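Local coordinates for amphinase-2 (Rana pipiens, PDB 2P7S), which cleaves RNA as a secreted endonuclease of the pancreatic ribonuclease family and is cytotoxic to cultured human carcinoma cells, at residues T75-K80 and Y87-T92; P54-C59 and N103-F108; K14-Q19 and S50-V55. One frame throughout, in Å; residues are numbered along the deposited sequence.

Contact 1: residues T75-K80 and Y87-T92. With NAG (2-acetamido-2-deoxy-beta-D-glucopyranose), chain B.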
loop_
_atom_site.group_PDB
_atom_site.type_symbol
_atom_site.label_atom_id
_atom_site.label_comp_id
_atom_site.label_asym_id
_atom_site.label_seq_id
_atom_site.Cartn_x
_atom_site.Cartn_y
_atom_site.Cartn_z
ATOM N N THR A 75 3.011 3.041 -9.342
ATOM C CA THR A 75 2.836 4.457 -9.031
ATOM C C THR A 75 2.429 4.456 -7.561
ATOM O O THR A 75 1.431 3.828 -7.195
ATOM C CB THR A 75 1.713 5.078 -9.873
ATOM O OG1 THR A 75 2.024 4.926 -11.262
ATOM C CG2 THR A 75 1.561 6.558 -9.552
ATOM N N LEU A 76 3.193 5.162 -6.729
ATOM C CA LEU A 76 2.955 5.187 -5.288
ATOM C C LEU A 76 2.753 6.548 -4.640
ATOM O O LEU A 76 3.540 7.466 -4.859
ATOM C CB LEU A 76 4.134 4.528 -4.583
ATOM C CG LEU A 76 4.565 3.148 -5.063
ATOM C CD1 LEU A 76 5.969 2.866 -4.549
ATOM C CD2 LEU A 76 3.579 2.100 -4.573
ATOM N N THR A 77 1.706 6.661 -3.827
ATOM C CA THR A 77 1.437 7.890 -3.094
ATOM C C THR A 77 1.698 7.614 -1.620
ATOM O O THR A 77 1.129 6.692 -1.035
ATOM C CB THR A 77 -0.015 8.353 -3.250
ATOM O OG1 THR A 77 -0.225 8.801 -4.590
ATOM C CG2 THR A 77 -0.322 9.489 -2.281
ATOM N N THR A 78 2.573 8.406 -1.020
ATOM C CA THR A 78 2.873 8.229 0.386
ATOM C C THR A 78 2.320 9.421 1.160
ATOM O O THR A 78 2.574 10.567 0.802
ATOM C CB THR A 78 4.407 8.106 0.607
ATOM O OG1 THR A 78 4.874 6.890 0.008
ATOM C CG2 THR A 78 4.738 8.089 2.091
ATOM N N CYS A 79 1.525 9.135 2.187
ATOM C CA CYS A 79 0.943 10.169 3.041
ATOM C C CYS A 79 1.752 10.174 4.335
ATOM O O CYS A 79 1.884 9.134 4.985
ATOM C CB CYS A 79 -0.505 9.832 3.372
ATOM S SG CYS A 79 -1.581 9.650 1.917
ATOM N N LYS A 80 2.273 11.333 4.727
ATOM C CA LYS A 80 3.079 11.386 5.942
ATOM C C LYS A 80 3.094 12.753 6.625
ATOM O O LYS A 80 2.468 13.714 6.158
ATOM C CB LYS A 80 4.518 10.997 5.604
ATOM C CG LYS A 80 5.207 11.990 4.679
ATOM C CD LYS A 80 6.634 11.564 4.398
ATOM C CE LYS A 80 7.383 12.619 3.609
ATOM N NZ LYS A 80 8.804 12.223 3.404
ATOM N N TYR A 87 -1.978 15.882 6.017
ATOM C CA TYR A 87 -0.690 15.357 5.566
ATOM C C TYR A 87 0.087 16.002 4.432
ATOM O O TYR A 87 -0.446 16.780 3.643
ATOM C CB TYR A 87 -0.868 13.897 5.149
ATOM C CG TYR A 87 -1.477 12.979 6.175
ATOM C CD1 TYR A 87 -2.812 13.108 6.563
ATOM C CD2 TYR A 87 -0.719 11.954 6.740
ATOM C CE1 TYR A 87 -3.374 12.230 7.497
ATOM C CE2 TYR A 87 -1.265 11.081 7.663
ATOM C CZ TYR A 87 -2.588 11.219 8.039
ATOM O OH TYR A 87 -3.110 10.336 8.951
ATOM N N SER A 88 1.365 15.619 4.359
ATOM C CA SER A 88 2.251 16.013 3.279
ATOM C C SER A 88 2.054 14.826 2.334
ATOM O O SER A 88 1.899 13.686 2.788
ATOM C CB SER A 88 3.712 16.074 3.736
ATOM O OG SER A 88 3.953 17.257 4.479
ATOM N N GLN A 89 2.055 15.090 1.035
ATOM C CA GLN A 89 1.817 14.052 0.039
ATOM C C GLN A 89 2.924 14.023 -1.002
ATOM O O GLN A 89 3.336 15.067 -1.515
ATOM C CB GLN A 89 0.469 14.327 -0.641
ATOM C CG GLN A 89 0.053 13.363 -1.737
ATOM C CD GLN A 89 -1.398 13.578 -2.171
ATOM O OE1 GLN A 89 -2.227 14.040 -1.386
ATOM N NE2 GLN A 89 -1.710 13.218 -3.411
ATOM N N SER A 90 3.401 12.822 -1.312
ATOM C CA SER A 90 4.445 12.661 -2.312
ATOM C C SER A 90 4.112 11.453 -3.175
ATOM O O SER A 90 3.558 10.468 -2.697
ATOM C CB SER A 90 5.810 12.463 -1.648
ATOM O OG SER A 90 5.911 11.185 -1.064
ATOM N N ASN A 91 4.441 11.547 -4.452
ATOM C CA ASN A 91 4.183 10.468 -5.391
ATOM C C ASN A 91 5.457 10.092 -6.122
ATOM O O ASN A 91 6.197 10.964 -6.587
ATOM C CB ASN A 91 3.131 10.891 -6.410
ATOM C CG ASN A 91 3.181 10.055 -7.671
ATOM O OD1 ASN A 91 2.927 8.852 -7.645
ATOM N ND2 ASN A 91 3.518 10.691 -8.783
ATOM N N THR A 92 5.705 8.794 -6.229
ATOM C CA THR A 92 6.889 8.297 -6.907
ATOM C C THR A 92 6.543 6.997 -7.609
ATOM O O THR A 92 5.507 6.388 -7.341
ATOM C CB THR A 92 8.025 7.991 -5.914
ATOM O OG1 THR A 92 7.650 6.871 -5.100
ATOM C CG2 THR A 92 8.301 9.194 -5.012
HETATM C C1 NAG B . -3.886 18.127 2.920
HETATM C C2 NAG B . -3.831 18.818 1.551
HETATM C C3 NAG B . -2.479 19.516 1.381
HETATM C C4 NAG B . -2.278 20.495 2.536
HETATM C C5 NAG B . -2.343 19.718 3.858
HETATM C C6 NAG B . -2.155 20.596 5.089
HETATM C C7 NAG B . -4.732 18.146 -0.583
HETATM C C8 NAG B . -4.854 17.072 -1.652
HETATM N N2 NAG B . -4.022 17.839 0.498
HETATM O O3 NAG B . -2.437 20.205 0.141
HETATM O O4 NAG B . -1.005 21.156 2.403
HETATM O O5 NAG B . -3.631 19.069 3.980
HETATM O O6 NAG B . -3.184 21.567 5.191
HETATM O O7 NAG B . -5.274 19.240 -0.745
HETATM O O HOH W 1 5.841 7.461 -2.948
#

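Contact 2: residues P54-C59 and N103-F108. With ACT (acetate ion), chain D.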
loop_
_atom_site.group_PDB
_atom_site.type_symbol
_atom_site.label_atom_id
_atom_site.label_comp_id
_atom_site.label_asym_id
_atom_site.label_seq_id
_atom_site.Cartn_x
_atom_site.Cartn_y
_atom_site.Cartn_z
ATOM N N PRO A 54 -1.961 -7.351 -10.303
ATOM C CA PRO A 54 -0.518 -7.138 -10.459
ATOM C C PRO A 54 0.220 -7.118 -9.118
ATOM O O PRO A 54 1.384 -7.524 -9.031
ATOM C CB PRO A 54 -0.444 -5.792 -11.176
ATOM C CG PRO A 54 -1.696 -5.788 -12.005
ATOM C CD PRO A 54 -2.724 -6.321 -11.031
ATOM N N VAL A 55 -0.454 -6.642 -8.077
ATOM C CA VAL A 55 0.169 -6.592 -6.759
ATOM C C VAL A 55 0.223 -8.001 -6.164
ATOM O O VAL A 55 1.211 -8.383 -5.537
ATOM C CB VAL A 55 -0.601 -5.652 -5.793
ATOM C CG1 VAL A 55 0.148 -5.550 -4.463
ATOM C CG2 VAL A 55 -0.745 -4.273 -6.414
ATOM N N LYS A 56 -0.835 -8.775 -6.362
ATOM C CA LYS A 56 -0.845 -10.136 -5.842
ATOM C C LYS A 56 0.227 -10.982 -6.531
ATOM O O LYS A 56 0.842 -11.843 -5.900
ATOM C CB LYS A 56 -2.224 -10.772 -6.030
ATOM C CG LYS A 56 -2.305 -12.194 -5.509
ATOM C CD LYS A 56 -3.739 -12.689 -5.450
ATOM C CE LYS A 56 -3.796 -14.114 -4.911
ATOM N NZ LYS A 56 -5.207 -14.544 -4.692
ATOM N N GLU A 57 0.460 -10.719 -7.815
ATOM C CA GLU A 57 1.463 -11.448 -8.591
ATOM C C GLU A 57 2.847 -11.404 -7.940
ATOM O O GLU A 57 3.684 -12.280 -8.175
ATOM C CB GLU A 57 1.570 -10.867 -10.008
ATOM C CG GLU A 57 0.300 -10.953 -10.845
ATOM C CD GLU A 57 0.490 -10.405 -12.250
ATOM O OE1 GLU A 57 1.342 -10.944 -12.988
ATOM O OE2 GLU A 57 -0.208 -9.436 -12.620
ATOM N N ILE A 58 3.096 -10.375 -7.135
ATOM C CA ILE A 58 4.393 -10.236 -6.483
ATOM C C ILE A 58 4.713 -11.468 -5.633
ATOM O O ILE A 58 5.878 -11.804 -5.414
ATOM C CB ILE A 58 4.433 -8.988 -5.567
ATOM C CG1 ILE A 58 4.113 -7.728 -6.378
ATOM C CG2 ILE A 58 5.808 -8.858 -4.925
ATOM C CD1 ILE A 58 3.938 -6.468 -5.523
ATOM N N CYS A 59 3.672 -12.147 -5.169
ATOM C CA CYS A 59 3.846 -13.320 -4.320
ATOM C C CYS A 59 3.653 -14.667 -5.031
ATOM O O CYS A 59 3.623 -15.710 -4.379
ATOM C CB CYS A 59 2.866 -13.246 -3.147
ATOM S SG CYS A 59 3.025 -11.782 -2.066
ATOM N N ASN A 103 0.962 -17.128 -1.401
ATOM C CA ASN A 103 0.595 -16.339 -2.580
ATOM C C ASN A 103 -0.131 -15.014 -2.318
ATOM O O ASN A 103 -0.525 -14.324 -3.261
ATOM C CB ASN A 103 -0.243 -17.203 -3.534
ATOM C CG ASN A 103 -1.538 -17.704 -2.899
ATOM O OD1 ASN A 103 -1.562 -18.132 -1.737
ATOM N ND2 ASN A 103 -2.621 -17.672 -3.671
ATOM N N TYR A 104 -0.286 -14.647 -1.049
ATOM C CA TYR A 104 -0.987 -13.409 -0.693
ATOM C C TYR A 104 -0.168 -12.287 -0.047
ATOM O O TYR A 104 0.556 -12.515 0.915
ATOM C CB TYR A 104 -2.144 -13.718 0.263
ATOM C CG TYR A 104 -3.296 -14.459 -0.360
ATOM C CD1 TYR A 104 -3.476 -15.827 -0.145
ATOM C CD2 TYR A 104 -4.204 -13.794 -1.179
ATOM C CE1 TYR A 104 -4.541 -16.510 -0.738
ATOM C CE2 TYR A 104 -5.263 -14.464 -1.772
ATOM C CZ TYR A 104 -5.425 -15.817 -1.550
ATOM O OH TYR A 104 -6.472 -16.464 -2.159
ATOM N N PRO A 105 -0.268 -11.061 -0.583
ATOM C CA PRO A 105 0.483 -9.957 0.031
ATOM C C PRO A 105 -0.204 -9.711 1.377
ATOM O O PRO A 105 -1.436 -9.660 1.437
ATOM C CB PRO A 105 0.245 -8.797 -0.935
ATOM C CG PRO A 105 0.106 -9.482 -2.264
ATOM C CD PRO A 105 -0.753 -10.689 -1.927
ATOM N N VAL A 106 0.559 -9.581 2.458
ATOM C CA VAL A 106 -0.055 -9.346 3.758
ATOM C C VAL A 106 0.464 -8.111 4.488
ATOM O O VAL A 106 -0.184 -7.615 5.406
ATOM C CB VAL A 106 0.089 -10.590 4.699
ATOM C CG1 VAL A 106 -0.578 -11.801 4.058
ATOM C CG2 VAL A 106 1.554 -10.890 4.985
ATOM N N HIS A 107 1.617 -7.595 4.082
ATOM C CA HIS A 107 2.153 -6.421 4.767
ATOM C C HIS A 107 3.025 -5.579 3.855
ATOM O O HIS A 107 3.816 -6.105 3.075
ATOM C CB HIS A 107 2.963 -6.861 5.997
ATOM C CG HIS A 107 3.477 -5.725 6.829
ATOM N ND1 HIS A 107 2.647 -4.884 7.540
ATOM C CD2 HIS A 107 4.741 -5.288 7.057
ATOM C CE1 HIS A 107 3.375 -3.978 8.169
ATOM N NE2 HIS A 107 4.650 -4.201 7.894
ATOM N N PHE A 108 2.877 -4.261 3.948
ATOM C CA PHE A 108 3.694 -3.372 3.138
ATOM C C PHE A 108 4.913 -3.003 3.977
ATOM O O PHE A 108 4.777 -2.417 5.048
ATOM C CB PHE A 108 2.918 -2.114 2.757
ATOM C CG PHE A 108 3.663 -1.213 1.822
ATOM C CD1 PHE A 108 4.586 -0.290 2.307
ATOM C CD2 PHE A 108 3.468 -1.306 0.452
ATOM C CE1 PHE A 108 5.303 0.526 1.436
ATOM C CE2 PHE A 108 4.184 -0.494 -0.430
ATOM C CZ PHE A 108 5.102 0.419 0.065
HETATM C C ACT D . -0.319 -4.072 6.333
HETATM O O ACT D . -0.202 -4.373 7.541
HETATM O OXT ACT D . 0.573 -3.514 5.537
HETATM C CH3 ACT D . -1.665 -4.389 5.697
HETATM O O HOH W 2 0.452 -14.561 -5.579
#

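Contact 3: residues K14-Q19 and S50-V55. With ACT (acetate ion), chain D.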
loop_
_atom_site.group_PDB
_atom_site.type_symbol
_atom_site.label_atom_id
_atom_site.label_comp_id
_atom_site.label_asym_id
_atom_site.label_seq_id
_atom_site.Cartn_x
_atom_site.Cartn_y
_atom_site.Cartn_z
ATOM N N LYS A 14 -6.090 -1.261 2.903
ATOM C CA LYS A 14 -5.133 -0.300 3.408
ATOM C C LYS A 14 -4.126 0.253 2.395
ATOM O O LYS A 14 -3.710 1.405 2.514
ATOM C CB LYS A 14 -4.365 -0.914 4.584
ATOM C CG LYS A 14 -3.479 0.079 5.320
ATOM C CD LYS A 14 -2.839 -0.530 6.563
ATOM C CE LYS A 14 -2.100 0.541 7.351
ATOM N NZ LYS A 14 -1.388 -0.024 8.522
ATOM N N HIS A 15 -3.753 -0.543 1.397
ATOM C CA HIS A 15 -2.729 -0.118 0.444
ATOM C C HIS A 15 -3.033 -0.013 -1.036
ATOM O O HIS A 15 -2.243 0.580 -1.770
ATOM C CB HIS A 15 -1.505 -1.026 0.588
ATOM C CG HIS A 15 -0.880 -0.971 1.940
ATOM N ND1 HIS A 15 -0.199 0.136 2.389
ATOM C CD2 HIS A 15 -0.855 -1.870 2.953
ATOM C CE1 HIS A 15 0.220 -0.082 3.622
ATOM N NE2 HIS A 15 -0.165 -1.291 3.989
ATOM N N ILE A 16 -4.129 -0.593 -1.504
ATOM C CA ILE A 16 -4.397 -0.513 -2.930
ATOM C C ILE A 16 -5.532 0.442 -3.262
ATOM O O ILE A 16 -6.602 0.397 -2.652
ATOM C CB ILE A 16 -4.692 -1.906 -3.522
ATOM C CG1 ILE A 16 -3.550 -2.867 -3.163
ATOM C CG2 ILE A 16 -4.805 -1.803 -5.041
ATOM C CD1 ILE A 16 -3.644 -4.235 -3.813
ATOM N N THR A 17 -5.285 1.324 -4.223
ATOM C CA THR A 17 -6.303 2.283 -4.614
ATOM C C THR A 17 -6.549 2.327 -6.115
ATOM O O THR A 17 -5.618 2.200 -6.921
ATOM C CB THR A 17 -5.955 3.717 -4.132
ATOM O OG1 THR A 17 -7.036 4.596 -4.477
ATOM C CG2 THR A 17 -4.678 4.225 -4.784
ATOM N N SER A 18 -7.819 2.498 -6.482
ATOM C CA SER A 18 -8.204 2.590 -7.885
ATOM C C SER A 18 -8.225 4.065 -8.305
ATOM O O SER A 18 -8.465 4.390 -9.467
ATOM C CB SER A 18 -9.590 1.972 -8.098
ATOM O OG SER A 18 -10.586 2.682 -7.377
ATOM N N GLN A 19 -7.964 4.956 -7.353
ATOM C CA GLN A 19 -7.953 6.397 -7.629
ATOM C C GLN A 19 -6.698 6.794 -8.396
ATOM O O GLN A 19 -5.676 6.121 -8.324
ATOM C CB GLN A 19 -7.977 7.201 -6.327
ATOM C CG GLN A 19 -9.178 6.997 -5.415
ATOM C CD GLN A 19 -9.000 7.735 -4.089
ATOM O OE1 GLN A 19 -8.906 8.957 -4.065
ATOM N NE2 GLN A 19 -8.935 6.990 -2.986
ATOM N N SER A 50 -3.011 0.874 -8.567
ATOM C CA SER A 50 -3.044 -0.254 -9.489
ATOM C C SER A 50 -4.207 -1.190 -9.213
ATOM O O SER A 50 -4.829 -1.133 -8.148
ATOM C CB SER A 50 -1.732 -1.043 -9.378
ATOM O OG SER A 50 -1.826 -2.318 -9.996
ATOM N N THR A 51 -4.492 -2.049 -10.185
ATOM C CA THR A 51 -5.537 -3.043 -10.037
ATOM C C THR A 51 -4.873 -3.970 -9.019
ATOM O O THR A 51 -3.656 -3.908 -8.840
ATOM C CB THR A 51 -5.764 -3.787 -11.357
ATOM O OG1 THR A 51 -4.495 -4.062 -11.960
ATOM C CG2 THR A 51 -6.594 -2.934 -12.317
ATOM N N THR A 52 -5.652 -4.817 -8.359
ATOM C CA THR A 52 -5.112 -5.709 -7.338
ATOM C C THR A 52 -4.274 -6.875 -7.853
ATOM O O THR A 52 -3.294 -7.262 -7.218
ATOM C CB THR A 52 -6.237 -6.287 -6.473
ATOM O OG1 THR A 52 -7.092 -7.101 -7.283
ATOM C CG2 THR A 52 -7.052 -5.172 -5.846
ATOM N N GLY A 53 -4.675 -7.434 -8.993
ATOM C CA GLY A 53 -3.971 -8.565 -9.576
ATOM C C GLY A 53 -2.466 -8.436 -9.691
ATOM O O GLY A 53 -1.741 -9.327 -9.246
ATOM N N PRO A 54 -1.961 -7.351 -10.303
ATOM C CA PRO A 54 -0.518 -7.138 -10.459
ATOM C C PRO A 54 0.220 -7.118 -9.118
ATOM O O PRO A 54 1.384 -7.524 -9.031
ATOM C CB PRO A 54 -0.444 -5.792 -11.176
ATOM C CG PRO A 54 -1.696 -5.788 -12.005
ATOM C CD PRO A 54 -2.724 -6.321 -11.031
ATOM N N VAL A 55 -0.454 -6.642 -8.077
ATOM C CA VAL A 55 0.169 -6.592 -6.759
ATOM C C VAL A 55 0.223 -8.001 -6.164
ATOM O O VAL A 55 1.211 -8.383 -5.537
ATOM C CB VAL A 55 -0.601 -5.652 -5.793
ATOM C CG1 VAL A 55 0.148 -5.550 -4.463
ATOM C CG2 VAL A 55 -0.745 -4.273 -6.414
HETATM C C ACT D . -0.319 -4.072 6.333
HETATM O O ACT D . -0.202 -4.373 7.541
HETATM O OXT ACT D . 0.573 -3.514 5.537
HETATM C CH3 ACT D . -1.665 -4.389 5.697
#

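Contact 1: residues T75-K80 and Y87-T92
Strands 75-80 and 87-92 run antiparallel, their axes 4.7 Å apart at closest approach and 161° between their directions. Reciprocal N-H to O=C pairs join Leu76 with Thr92, Thr78 with Ser90 and Lys80 with Ser88. The bond from Leu76 N to Thr92 O is the shortest, at 2.7 Å, and meets its carbonyl nearly along the C=O axis; Ser90 N to Thr78 O is the longest, at 3.2 Å. Between these pairs lie the non-hydrogen-bonded pairs Thr77 with Asn91 and Cys79 with Gln89. On the face of Leu76, Thr78 and Thr92, a water donates to Leu76 O and bridges Thr78 OG1 and Thr92 OG1.

Tyr87 lies next to the Lys80-Ser88 pair. Its CB sits 3.5 Å from Lys80 O, and CG, anti to the carbonyl carbon (chi1 -55°), stays beside the same oxygen. CD2 reaches Lys80 N at 3.7 Å and Cys79 CB at 4.0 Å, so the ring meets strand 75-80 with Lys80 CA in plane at its edge. At the tip, OH hydrogen-bonds to Lys42 O. Cys79 continues into the disulfide with Cys26, while Thr77 OG1 and Thr78 OG1 hydrogen-bond to His49 NE2 and Thr46 OG1 of strand 45-49. The pairing is that of the beta hairpin of the pancreatic ribonuclease fold, tied by a disulfide on one face and reaching the probable substrate-binding residue Thr46 on the other.

Contact 2: residues P54-C59 and N103-F108
The apolar part of the contact centres on Cys59 and Pro105, both buried, whose side chains leave their backbones pointing at the opposing segment. Cys59 SG lies 3.7 Å from Pro105 CG, which also touches Val55 O, and the sulfur continues into the disulfide with Cys100. The Lys56 side chain crosses the Pro105 ring at about a right angle, its CG nearest to Pro105 CD.

Polar contact between the backbones is mediated by water. One molecule donates to Lys56 O at 2.8 Å and to Asn103 O at a short 2.5 Å, which uses both of its protons to join Lys56 to the residue just before strand 104-108. Further along that strand, Val106 and His107 both face Thr99 in a classic beta bulge of the pancreatic ribonuclease fold, one that includes the probable catalytic His107.

The aromatic contact is between Lys56 and Tyr104, which lie side by side and point the same way. Lys56 is fully extended, with CG anti to the backbone N (chi1 180°), so CE comes within 3.5 Å of Tyr104 CE2 and NZ within a tight 2.9 Å of that same carbon, oblique to the ring. Trp8 of helix 6-15 meets the tyrosine ring and also touches Lys56 and Pro105. An alanine at Tyr104 would probably leave the outer part of the Lys56 chain less firmly positioned and would remove the ring that meets Trp8.

Beyond the bulge the interactions are with an acetate: His107 ND1 donates to its O at 2.9 Å, the oxygen lying in plane at the imidazole edge, and Phe108 N donates to its OXT, also at 2.9 Å. An anion held this way would probably stabilise the protonated form of His107, probably the proton donor, as in other pancreatic ribonucleases.

Contact 3: residues K14-Q19 and S50-V55
Ile16 is the first residue to leave helical geometry at the end of helix 6-15, and the short strand 16-17 that follows comes beside the chain leading into helix 52-56, where Ser50 N makes a weak bond to Thr17 O (3.4 Å, N-H...O angle 135°).

Ile16 carries most of the side-chain contact. With CG2 anti to its own backbone N and CG1 anti to its carbonyl carbon (chi1 -54°), it splays its two branches over different neighbours. CG2 packs closely on Ser50 O, at 3.2 Å. The other branch ends in CD1, which meets Val55 tip to tip, 3.9 Å from Val55 CG2 and equally near its CB. The Thr52 side chain crosses Ile16 at about a right angle, its CG2 4.1 Å from Ile16 CD1, and Trp8 and Phe11 of helix 6-15 pack on the isoleucine as well.

Each segment also has an internal side-chain hydrogen bond. Thr17 OG1 accepts from Gln19 N at 3.0 Å, an ST turn that carries the chain away from the strand, and Ser50 OG donates to Thr51 O along a lone pair in the carbonyl plane.

Just before Ile16, the His15 imidazole turns to the catalytic cleft. Lys14 CG sits over the rim of one face, 3.8 Å above the ring plane, while NE2 donates to acetate OXT at 2.8 Å and ND1 hydrogen-bonds to Thr46 O. With an acceptor at both nitrogens and an anion beside NE2, His15 is likely to be protonated in this crystal, whereas its probable role as proton acceptor, as in other pancreatic ribonucleases, would require the neutral form. The segments themselves are joined chiefly by apolar packing, their one direct hydrogen bond being weak, so Ile16 probably meets residues 50-55 mainly through van der Waals packing.

From the N terminus, the chain passes down helix 6-15 into residues 14-19 and returns at 50-55, where contact 3 closes the first loop and sets the end of that helix against helix 52-56. Contact 2 opens on this same short helix, sharing Pro54 and Val55, and closes only at 103-108. Nested inside its loop is contact 1, the hairpin of strands 74-83 and 86-101, about 20 Å from contact 2 between centres. The sheet is common ground: strand 16-17 joins it through 45-49, which pairs with 74-83, and strand 86-101 pairs with both 74-83 and 104-111. Contacts 2 and 3 touch through Phe108 CB and His15 NE2.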